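Local structure of Dye type peroxidase A (Streptomyces lividans 1326, 6GZW) at residues 224-229 / 348-353; 228-233 / 314-319; 243-248 / 344-349. The protein is a dye-decolourising heme peroxidase that probably uses hydrogen peroxide at its heme iron to oxidise dyes and other substrates. All coordinates share one frame; numbering follows the deposited sequence.

Interaction 1: 224-229 / 348-353. With HEM (protoporphyrin IX containing Fe), chain C.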
# COMPACT_ATOMS: atom_id res chain seq x y z
N ARG A 224 -9.72 -15.44 -0.65
CA ARG A 224 -9.01 -15.98 -1.83
C ARG A 224 -8.07 -14.94 -2.36
O ARG A 224 -8.49 -13.81 -2.63
CB ARG A 224 -9.99 -16.39 -2.94
CG ARG A 224 -11.10 -17.34 -2.47
CD ARG A 224 -10.61 -18.75 -2.19
NE ARG A 224 -10.40 -19.50 -3.43
CZ ARG A 224 -10.38 -20.82 -3.53
NH1 ARG A 224 -10.47 -21.61 -2.44
NH2 ARG A 224 -10.24 -21.39 -4.74
N ARG A 225 -6.80 -15.31 -2.51
CA ARG A 225 -5.82 -14.46 -3.15
C ARG A 225 -5.95 -14.80 -4.64
O ARG A 225 -5.46 -15.84 -5.06
CB ARG A 225 -4.39 -14.73 -2.65
CG ARG A 225 -3.34 -13.80 -3.26
CD ARG A 225 -1.94 -14.29 -2.94
NE ARG A 225 -0.89 -13.44 -3.51
CZ ARG A 225 -0.52 -12.26 -3.00
NH1 ARG A 225 -1.12 -11.76 -1.92
NH2 ARG A 225 0.45 -11.56 -3.57
N ILE A 226 -6.57 -13.91 -5.41
CA ILE A 226 -6.84 -14.19 -6.81
C ILE A 226 -5.99 -13.27 -7.66
O ILE A 226 -6.22 -12.06 -7.70
CB ILE A 226 -8.33 -14.00 -7.15
CG1 ILE A 226 -9.22 -14.77 -6.17
CG2 ILE A 226 -8.60 -14.46 -8.57
CD1 ILE A 226 -10.70 -14.56 -6.41
N ARG A 227 -4.98 -13.85 -8.33
CA ARG A 227 -4.15 -13.08 -9.20
C ARG A 227 -4.91 -12.75 -10.45
O ARG A 227 -5.66 -13.59 -10.97
CB ARG A 227 -2.87 -13.84 -9.56
CG ARG A 227 -1.94 -13.06 -10.49
CD ARG A 227 -0.51 -13.54 -10.39
NE ARG A 227 -0.33 -14.89 -10.94
CZ ARG A 227 -0.07 -15.17 -12.21
NH1 ARG A 227 -0.01 -14.22 -13.13
NH2 ARG A 227 0.13 -16.43 -12.57
N MET A 228 -4.81 -11.53 -10.89
CA MET A 228 -5.39 -11.16 -12.17
C MET A 228 -4.34 -11.33 -13.26
O MET A 228 -3.27 -10.80 -13.16
CB MET A 228 -5.92 -9.74 -12.15
CG MET A 228 -7.15 -9.56 -11.27
SD MET A 228 -7.44 -7.83 -10.92
CE MET A 228 -9.15 -7.95 -10.41
N LEU A 229 -4.69 -12.02 -14.34
CA LEU A 229 -3.78 -12.22 -15.46
C LEU A 229 -3.89 -10.99 -16.35
O LEU A 229 -4.37 -11.03 -17.47
CB LEU A 229 -4.13 -13.52 -16.24
CG LEU A 229 -4.07 -14.80 -15.38
CD1 LEU A 229 -4.27 -16.03 -16.25
CD2 LEU A 229 -2.79 -14.94 -14.59
N GLN A 348 -10.67 -17.71 -17.08
CA GLN A 348 -9.52 -17.72 -17.96
C GLN A 348 -8.49 -16.64 -17.58
O GLN A 348 -7.31 -16.74 -17.93
CB GLN A 348 -10.04 -17.52 -19.39
CG GLN A 348 -9.02 -17.14 -20.43
CD GLN A 348 -9.52 -17.29 -21.84
OE1 GLN A 348 -10.70 -17.51 -22.08
NE2 GLN A 348 -8.62 -17.16 -22.78
N PHE A 349 -8.98 -15.58 -16.94
CA PHE A 349 -8.17 -14.35 -16.71
C PHE A 349 -7.78 -14.14 -15.27
O PHE A 349 -7.25 -13.07 -14.93
CB PHE A 349 -8.95 -13.15 -17.22
CG PHE A 349 -9.24 -13.27 -18.68
CD1 PHE A 349 -8.23 -13.08 -19.62
CD2 PHE A 349 -10.51 -13.62 -19.10
CE1 PHE A 349 -8.50 -13.27 -20.96
CE2 PHE A 349 -10.78 -13.79 -20.44
CZ PHE A 349 -9.77 -13.63 -21.37
N ILE A 350 -8.04 -15.15 -14.44
CA ILE A 350 -7.68 -15.10 -13.04
C ILE A 350 -7.04 -16.43 -12.56
O ILE A 350 -7.16 -17.48 -13.20
CB ILE A 350 -8.89 -14.74 -12.16
CG1 ILE A 350 -9.99 -15.82 -12.26
CG2 ILE A 350 -9.42 -13.34 -12.47
CD1 ILE A 350 -11.10 -15.65 -11.25
N ARG A 351 -6.33 -16.37 -11.44
CA ARG A 351 -5.77 -17.59 -10.86
C ARG A 351 -5.84 -17.54 -9.35
O ARG A 351 -5.27 -16.63 -8.72
CB ARG A 351 -4.33 -17.80 -11.35
CG ARG A 351 -3.99 -19.27 -11.51
CD ARG A 351 -2.72 -19.50 -12.33
NE ARG A 351 -1.59 -19.46 -11.44
CZ ARG A 351 -0.64 -20.38 -11.31
NH1 ARG A 351 -0.59 -21.48 -12.08
NH2 ARG A 351 0.33 -20.13 -10.45
N HIS A 352 -6.60 -18.46 -8.77
CA HIS A 352 -6.73 -18.52 -7.32
C HIS A 352 -5.44 -19.13 -6.74
O HIS A 352 -5.09 -20.31 -7.00
CB HIS A 352 -7.91 -19.37 -6.90
CG HIS A 352 -9.25 -18.77 -7.19
ND1 HIS A 352 -10.16 -18.47 -6.20
CD2 HIS A 352 -9.86 -18.47 -8.36
CE1 HIS A 352 -11.27 -17.98 -6.75
NE2 HIS A 352 -11.12 -17.99 -8.06
N GLU A 353 -4.70 -18.35 -5.97
CA GLU A 353 -3.37 -18.75 -5.51
C GLU A 353 -3.19 -18.91 -4.01
O GLU A 353 -2.13 -19.35 -3.58
CB GLU A 353 -2.30 -17.81 -6.08
CG GLU A 353 -2.18 -17.97 -7.61
CD GLU A 353 -1.16 -17.08 -8.28
OE1 GLU A 353 -0.53 -16.24 -7.63
OE2 GLU A 353 -1.01 -17.26 -9.50
CHA HEM C . -20.13 -9.55 -9.10
CHB HEM C . -15.54 -9.09 -10.57
CHC HEM C . -14.43 -13.17 -8.18
CHD HEM C . -19.00 -13.61 -6.73
C1A HEM C . -18.99 -9.08 -9.71
C2A HEM C . -18.95 -7.93 -10.55
C3A HEM C . -17.66 -7.82 -10.96
C4A HEM C . -16.91 -8.89 -10.37
CMA HEM C . -17.06 -6.75 -11.85
CAA HEM C . -20.10 -7.02 -10.95
CBA HEM C . -20.37 -5.82 -10.05
CGA HEM C . -20.89 -6.24 -8.72
O1A HEM C . -22.11 -6.50 -8.52
O2A HEM C . -20.09 -6.35 -7.75
C1B HEM C . -14.82 -10.17 -10.02
C2B HEM C . -13.42 -10.36 -10.16
C3B HEM C . -13.07 -11.50 -9.51
C4B HEM C . -14.35 -12.02 -8.92
CMB HEM C . -12.50 -9.47 -10.94
CAB HEM C . -11.74 -12.09 -9.27
CBB HEM C . -10.61 -11.40 -9.26
C1C HEM C . -15.58 -13.69 -7.62
C2C HEM C . -15.63 -14.88 -6.86
C3C HEM C . -16.95 -15.02 -6.45
C4C HEM C . -17.67 -13.87 -6.95
CMC HEM C . -14.52 -15.84 -6.57
CAC HEM C . -17.61 -16.11 -5.69
CBC HEM C . -17.20 -17.38 -5.57
C1D HEM C . -19.62 -12.47 -7.24
C2D HEM C . -21.04 -12.20 -6.92
C3D HEM C . -21.37 -11.08 -7.58
C4D HEM C . -20.13 -10.67 -8.30
CMD HEM C . -21.94 -13.02 -6.00
CAD HEM C . -22.73 -10.40 -7.56
CBD HEM C . -23.69 -11.02 -8.58
CGD HEM C . -25.04 -10.38 -8.48
O1D HEM C . -25.35 -9.42 -9.24
O2D HEM C . -25.85 -10.79 -7.62
NA HEM C . -17.76 -9.72 -9.68
NB HEM C . -15.32 -11.19 -9.31
NC HEM C . -16.81 -13.12 -7.72
ND HEM C . -19.14 -11.59 -8.14
FE HEM C . -17.31 -11.41 -8.73
O HOH W 1 -0.62 -13.74 -6.46
O HOH W 2 -16.83 -10.41 -7.09
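Strands 219-228 and 350-360 are antiparallel neighbours in the large sheet of the ferredoxin-like alpha+beta fold, and here they meet the rim of the heme. Ile-226, Met-228, Ile-350 and His-352 share the heme-facing side. The heme vinyl carbon CBB lies 3.7 Å from Ile-226 CG2, with Ile-350 CG2 and Met-228 CE also close to it, and Met-228, extended beyond CG, brings CE to the methyl CMB as well. Ile-226 also lays CD1 over one face of the His-352 imidazole, a CH-pi contact 3.9 Å from the ring centroid, while the heme methyl CMC sits at that ring's edge.

What fixes the ring is its edge nitrogen: ND1 of His-352 accepts from Arg-224 NE at 3.0 Å, the guanidinium plane turned 67° from the imidazole. Bends at chi2 and chi3 curl Arg-224 into place, and its NH2 goes on to a salt bridge with Asp-115. A cation donating to ND1 would be expected to keep the imidazole neutral. Behind these side chains runs the backbone ladder, in which Arg-227 N gives a 2.8 Å bond to Arg-351 O, and Arg-227 O accepts from Arg-351 N in return.

On the opposite face of the sheet, Glu-353 OE2 is gripped by two arginines: Arg-227 NE at 2.9 Å, from above the carboxylate plane, and Arg-351 NE at 3.0 Å, on the anti lone pair. The carboxylate probably offsets the like charges of Arg-227 NH2 and Arg-351 NE, 3.7 Å apart. An alanine in place of Glu-353 would remove both salt bridges and would probably leave these guanidiniums repelling each other. The second oxygen, OE1, lies 2.8 Å from the oxygen of water 1, and that water accepts from Arg-225 NE, whose guanidinium also pairs with Asp-308 and Asp-317.

Interaction 2: 228-233 / 314-319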
# COMPACT_ATOMS: atom_id res chain seq x y z
N MET A 228 -4.81 -11.53 -10.89
CA MET A 228 -5.39 -11.16 -12.17
C MET A 228 -4.34 -11.33 -13.26
O MET A 228 -3.27 -10.80 -13.16
CB MET A 228 -5.92 -9.74 -12.15
CG MET A 228 -7.15 -9.56 -11.27
SD MET A 228 -7.44 -7.83 -10.92
CE MET A 228 -9.15 -7.95 -10.41
N LEU A 229 -4.69 -12.02 -14.34
CA LEU A 229 -3.78 -12.22 -15.46
C LEU A 229 -3.89 -10.99 -16.35
O LEU A 229 -4.37 -11.03 -17.47
CB LEU A 229 -4.13 -13.52 -16.24
CG LEU A 229 -4.07 -14.80 -15.38
CD1 LEU A 229 -4.27 -16.03 -16.25
CD2 LEU A 229 -2.79 -14.94 -14.59
N LEU A 230 -3.31 -9.90 -15.84
CA LEU A 230 -3.45 -8.60 -16.47
C LEU A 230 -2.80 -8.53 -17.85
O LEU A 230 -3.28 -7.82 -18.75
CB LEU A 230 -2.87 -7.51 -15.55
CG LEU A 230 -3.59 -7.29 -14.22
CD1 LEU A 230 -2.85 -6.23 -13.43
CD2 LEU A 230 -5.05 -6.88 -14.41
N ASP A 231 -1.71 -9.29 -18.04
CA ASP A 231 -1.02 -9.32 -19.35
C ASP A 231 -1.98 -9.83 -20.43
O ASP A 231 -1.98 -9.32 -21.54
CB ASP A 231 0.26 -10.18 -19.31
CG ASP A 231 1.41 -9.53 -18.55
OD1 ASP A 231 1.34 -8.32 -18.28
OD2 ASP A 231 2.38 -10.25 -18.22
N ASP A 232 -2.81 -10.83 -20.11
CA ASP A 232 -3.78 -11.32 -21.08
C ASP A 232 -5.02 -10.46 -21.09
O ASP A 232 -5.58 -10.17 -22.14
CB ASP A 232 -4.19 -12.76 -20.76
CG ASP A 232 -3.03 -13.73 -20.78
OD1 ASP A 232 -2.12 -13.61 -21.61
OD2 ASP A 232 -3.02 -14.60 -19.90
N TRP A 233 -5.50 -10.06 -19.91
CA TRP A 233 -6.73 -9.26 -19.80
C TRP A 233 -6.66 -7.95 -20.60
O TRP A 233 -7.61 -7.55 -21.28
CB TRP A 233 -7.02 -8.95 -18.32
CG TRP A 233 -8.16 -8.04 -18.09
CD1 TRP A 233 -8.11 -6.73 -17.68
CD2 TRP A 233 -9.55 -8.36 -18.22
NE1 TRP A 233 -9.38 -6.22 -17.55
CE2 TRP A 233 -10.29 -7.19 -17.87
CE3 TRP A 233 -10.24 -9.52 -18.56
CZ2 TRP A 233 -11.68 -7.14 -17.91
CZ3 TRP A 233 -11.68 -9.46 -18.60
CH2 TRP A 233 -12.36 -8.28 -18.26
N GLY A 314 8.72 -10.19 -15.55
CA GLY A 314 7.84 -9.03 -15.82
C GLY A 314 6.35 -9.21 -15.58
O GLY A 314 5.56 -8.37 -15.98
N VAL A 315 5.96 -10.29 -14.89
CA VAL A 315 4.55 -10.58 -14.67
C VAL A 315 4.15 -9.94 -13.35
O VAL A 315 4.82 -10.17 -12.33
CB VAL A 315 4.27 -12.10 -14.61
CG1 VAL A 315 2.79 -12.36 -14.41
CG2 VAL A 315 4.73 -12.76 -15.91
N PRO A 316 3.07 -9.15 -13.35
CA PRO A 316 2.72 -8.52 -12.06
C PRO A 316 2.07 -9.47 -11.09
O PRO A 316 1.12 -10.19 -11.45
CB PRO A 316 1.77 -7.40 -12.46
CG PRO A 316 1.13 -7.88 -13.73
CD PRO A 316 2.19 -8.68 -14.44
N ASP A 317 2.54 -9.47 -9.85
CA ASP A 317 1.87 -10.21 -8.78
C ASP A 317 0.80 -9.32 -8.19
O ASP A 317 0.95 -8.73 -7.12
CB ASP A 317 2.87 -10.67 -7.72
CG ASP A 317 2.24 -11.61 -6.72
OD1 ASP A 317 1.15 -12.14 -7.01
OD2 ASP A 317 2.81 -11.82 -5.66
N ALA A 318 -0.32 -9.23 -8.93
CA ALA A 318 -1.36 -8.23 -8.66
C ALA A 318 -2.71 -8.87 -8.85
O ALA A 318 -2.87 -9.77 -9.67
CB ALA A 318 -1.22 -7.05 -9.56
N GLY A 319 -3.70 -8.38 -8.12
CA GLY A 319 -5.00 -8.99 -8.20
C GLY A 319 -5.96 -8.50 -7.14
O GLY A 319 -5.98 -7.31 -6.78
O HOH W 3 -0.51 -11.35 -13.29
O HOH W 4 3.64 -7.27 -17.56
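Here strand 219-228 of the antiparallel sheet ends and turns into the short helix 230-233, parting from its neighbour 316-326 as it does so. The facing CA atoms are 4.5 Å apart at Met-228 and Gly-319 but 7.6 Å apart at Leu-230 and Pro-316.

One direct hydrogen bond spans the two segments: Met-228 N donates to Ala-318 O at 2.9 Å, in the carbonyl plane and on a lone pair. Past it, water takes over. Leu-229 and Asp-317 each sit at the centre of an inverse gamma turn, so Met-228 O and Pro-316 O both receive a weak backbone bond from two residues on. Water 3 donates to these same two carbonyls and bridges the widening gap. Further out, water 4 donates to Asp-231 OD1 at 2.6 Å and to Gly-314 O. OD1 also forms a salt bridge with Arg-143 of the second subunit, so this corner of the sheet lies at the dimer contact. The Asp-231 side chain crosses Pro-316 obliquely, OD1 nearest to CD.

The apolar contacts are looser. Leu-230 CD1 reaches across to Pro-316 CG and, at 4.3 Å, to Ala-318 CB, while Arg-143 of the second subunit packs against both Leu-230 and Pro-316. At the close end, Met-228 runs its CG and SD along the bare backbone of Gly-319. A beta carbon at that glycine would clash with Met-228 N, and Met-228 SD itself comes to 3.8 Å from Gly-319 CA.

Interaction 3: 243-248 / 344-349. With HEM (protoporphyrin IX containing Fe), chain C.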
# COMPACT_ATOMS: atom_id res chain seq x y z
N ASP A 243 -18.21 -8.39 -22.25
CA ASP A 243 -18.86 -9.72 -22.33
C ASP A 243 -18.43 -10.71 -21.24
O ASP A 243 -19.21 -11.56 -20.86
CB ASP A 243 -18.65 -10.38 -23.71
CG ASP A 243 -19.58 -9.85 -24.76
OD1 ASP A 243 -20.52 -9.11 -24.45
OD2 ASP A 243 -19.33 -10.13 -25.94
N VAL A 244 -17.19 -10.60 -20.74
CA VAL A 244 -16.75 -11.49 -19.65
C VAL A 244 -17.56 -11.27 -18.38
O VAL A 244 -17.95 -12.23 -17.72
CB VAL A 244 -15.23 -11.33 -19.36
CG1 VAL A 244 -14.82 -11.97 -18.04
CG2 VAL A 244 -14.44 -11.93 -20.50
N ILE A 245 -17.87 -10.00 -18.09
CA ILE A 245 -18.60 -9.67 -16.85
C ILE A 245 -20.11 -9.60 -17.07
O ILE A 245 -20.86 -10.02 -16.21
CB ILE A 245 -18.11 -8.32 -16.27
CG1 ILE A 245 -16.63 -8.40 -15.89
CG2 ILE A 245 -18.97 -7.88 -15.09
CD1 ILE A 245 -16.30 -9.45 -14.84
N GLY A 246 -20.55 -9.07 -18.22
CA GLY A 246 -21.97 -8.77 -18.43
C GLY A 246 -22.43 -7.39 -17.96
O GLY A 246 -23.64 -7.08 -17.92
N ARG A 247 -21.46 -6.53 -17.62
CA ARG A 247 -21.70 -5.17 -17.21
C ARG A 247 -20.66 -4.25 -17.86
O ARG A 247 -19.55 -4.68 -18.16
CB ARG A 247 -21.60 -5.02 -15.69
CG ARG A 247 -22.77 -5.62 -14.95
CD ARG A 247 -22.60 -5.63 -13.44
NE ARG A 247 -23.78 -6.17 -12.76
CZ ARG A 247 -24.92 -5.49 -12.54
NH1 ARG A 247 -25.07 -4.25 -12.96
NH2 ARG A 247 -25.92 -6.07 -11.86
N ARG A 248 -21.05 -3.01 -18.12
CA ARG A 248 -20.20 -2.04 -18.76
C ARG A 248 -19.12 -1.56 -17.80
O ARG A 248 -19.35 -1.40 -16.60
CB ARG A 248 -21.02 -0.83 -19.22
CG ARG A 248 -22.15 -1.18 -20.19
CD ARG A 248 -22.62 0.04 -20.96
NE ARG A 248 -23.42 0.99 -20.15
CZ ARG A 248 -24.74 1.18 -20.26
NH1 ARG A 248 -25.48 0.48 -21.12
NH2 ARG A 248 -25.33 2.10 -19.49
N ASP A 344 -17.29 -19.97 -15.79
CA ASP A 344 -17.25 -18.51 -15.81
C ASP A 344 -16.31 -18.03 -16.91
O ASP A 344 -15.17 -18.47 -16.99
CB ASP A 344 -16.75 -18.04 -14.44
CG ASP A 344 -16.84 -16.55 -14.25
OD1 ASP A 344 -17.24 -15.79 -15.16
OD2 ASP A 344 -16.50 -16.12 -13.11
N ALA A 345 -16.77 -17.12 -17.76
CA ALA A 345 -15.88 -16.46 -18.73
C ALA A 345 -14.67 -15.84 -18.04
O ALA A 345 -13.58 -15.82 -18.62
CB ALA A 345 -16.62 -15.42 -19.53
N LEU A 346 -14.84 -15.36 -16.81
CA LEU A 346 -13.73 -14.68 -16.10
C LEU A 346 -12.60 -15.63 -15.71
O LEU A 346 -11.47 -15.18 -15.53
CB LEU A 346 -14.26 -13.99 -14.85
CG LEU A 346 -13.27 -13.23 -13.97
CD1 LEU A 346 -12.68 -12.08 -14.75
CD2 LEU A 346 -13.92 -12.77 -12.66
N SER A 347 -12.87 -16.91 -15.55
CA SER A 347 -11.90 -17.87 -15.00
C SER A 347 -10.59 -17.93 -15.77
O SER A 347 -9.55 -18.14 -15.20
CB SER A 347 -12.55 -19.27 -14.87
OG SER A 347 -13.51 -19.24 -13.81
N GLN A 348 -10.67 -17.71 -17.08
CA GLN A 348 -9.52 -17.72 -17.96
C GLN A 348 -8.49 -16.64 -17.58
O GLN A 348 -7.31 -16.74 -17.93
CB GLN A 348 -10.04 -17.52 -19.39
CG GLN A 348 -9.02 -17.14 -20.43
CD GLN A 348 -9.52 -17.29 -21.84
OE1 GLN A 348 -10.70 -17.51 -22.08
NE2 GLN A 348 -8.62 -17.16 -22.78
N PHE A 349 -8.98 -15.58 -16.94
CA PHE A 349 -8.17 -14.35 -16.71
C PHE A 349 -7.78 -14.14 -15.27
O PHE A 349 -7.25 -13.07 -14.93
CB PHE A 349 -8.95 -13.15 -17.22
CG PHE A 349 -9.24 -13.27 -18.68
CD1 PHE A 349 -8.23 -13.08 -19.62
CD2 PHE A 349 -10.51 -13.62 -19.10
CE1 PHE A 349 -8.50 -13.27 -20.96
CE2 PHE A 349 -10.78 -13.79 -20.44
CZ PHE A 349 -9.77 -13.63 -21.37
CHA HEM C . -20.13 -9.55 -9.10
CHB HEM C . -15.54 -9.09 -10.57
CHC HEM C . -14.43 -13.17 -8.18
CHD HEM C . -19.00 -13.61 -6.73
C1A HEM C . -18.99 -9.08 -9.71
C2A HEM C . -18.95 -7.93 -10.55
C3A HEM C . -17.66 -7.82 -10.96
C4A HEM C . -16.91 -8.89 -10.37
CMA HEM C . -17.06 -6.75 -11.85
CAA HEM C . -20.10 -7.02 -10.95
CBA HEM C . -20.37 -5.82 -10.05
CGA HEM C . -20.89 -6.24 -8.72
O1A HEM C . -22.11 -6.50 -8.52
O2A HEM C . -20.09 -6.35 -7.75
C1B HEM C . -14.82 -10.17 -10.02
C2B HEM C . -13.42 -10.36 -10.16
C3B HEM C . -13.07 -11.50 -9.51
C4B HEM C . -14.35 -12.02 -8.92
CMB HEM C . -12.50 -9.47 -10.94
CAB HEM C . -11.74 -12.09 -9.27
CBB HEM C . -10.61 -11.40 -9.26
C1C HEM C . -15.58 -13.69 -7.62
C2C HEM C . -15.63 -14.88 -6.86
C3C HEM C . -16.95 -15.02 -6.45
C4C HEM C . -17.67 -13.87 -6.95
CMC HEM C . -14.52 -15.84 -6.57
CAC HEM C . -17.61 -16.11 -5.69
CBC HEM C . -17.20 -17.38 -5.57
C1D HEM C . -19.62 -12.47 -7.24
C2D HEM C . -21.04 -12.20 -6.92
C3D HEM C . -21.37 -11.08 -7.58
C4D HEM C . -20.13 -10.67 -8.30
CMD HEM C . -21.94 -13.02 -6.00
CAD HEM C . -22.73 -10.40 -7.56
CBD HEM C . -23.69 -11.02 -8.58
CGD HEM C . -25.04 -10.38 -8.48
O1D HEM C . -25.35 -9.42 -9.24
O2D HEM C . -25.85 -10.79 -7.62
NA HEM C . -17.76 -9.72 -9.68
NB HEM C . -15.32 -11.19 -9.31
NC HEM C . -16.81 -13.12 -7.72
ND HEM C . -19.14 -11.59 -8.14
FE HEM C . -17.31 -11.41 -8.73
O HOH W 2 -16.83 -10.41 -7.09
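Asp-344 OD1 is held by one bond within these segments, a nearly straight 2.9 Å hydrogen bond from Leu-346 N that arrives well above the carboxylate plane. It closes an Asx turn. The other oxygen, OD2, is bonded to His-285 ND1, so the carboxylate ties the start of the loop to helix 285-288. Two backbone bonds, Ser-347 N to Asp-344 O and Phe-349 N to Leu-346 O, coil the chain onward from there.

No hydrogen bond crosses between the segments; the join is made by Val-244, near the end of helix 238-245. With CG1 anti to the backbone N (chi1 166°), that methyl presses on the backbone of the coil, 3.5 Å from Leu-346 CA, and also touches Leu-346 CB. The other methyl, CG2, meets Phe-349 CE2 obliquely at 4.1 Å, and Ala-345 CB rests against the Val-244 backbone.

Leu-346, its CG anti to the backbone N, carries CD2 onto the porphyrin, 3.5 Å from HEM C3B. Ile-245 sets CG2 3.9 Å from HEM CMA. Both lie on the heme face opposite water 2, the iron-bound water. Arg-247 runs extended beside the propionate carbon CAA, its NH1 bonded to Gly-252 O. Aliphatic cover next to an aspartate-histidine pair is consistent with the proximal side of a peroxidase heme pocket.

How the interactions relate
All three contacts lie in the C-terminal family region, on the same side of the chain's centre. Interactions 1 and 2, centres about 9 Å apart, both start from the end of strand 219-228 and join it to its two sheet neighbours, 350-360 and 316-326. Arg-227 packs on Val-315 and Ala-318 O between them. The centre of interaction 3 lies about 13 Å from that of interaction 1 and about 16 Å from that of interaction 2; it shares Gln-348 and Phe-349 with the former, and Trp-233 packs on Phe-349 and Val-244 to link it to the latter. Helices 230-233 and 238-245 follow the strand in turn. Interactions 1 and 3 both touch the heme, while interaction 2 extends from the pocket residue Met-228 to the second subunit.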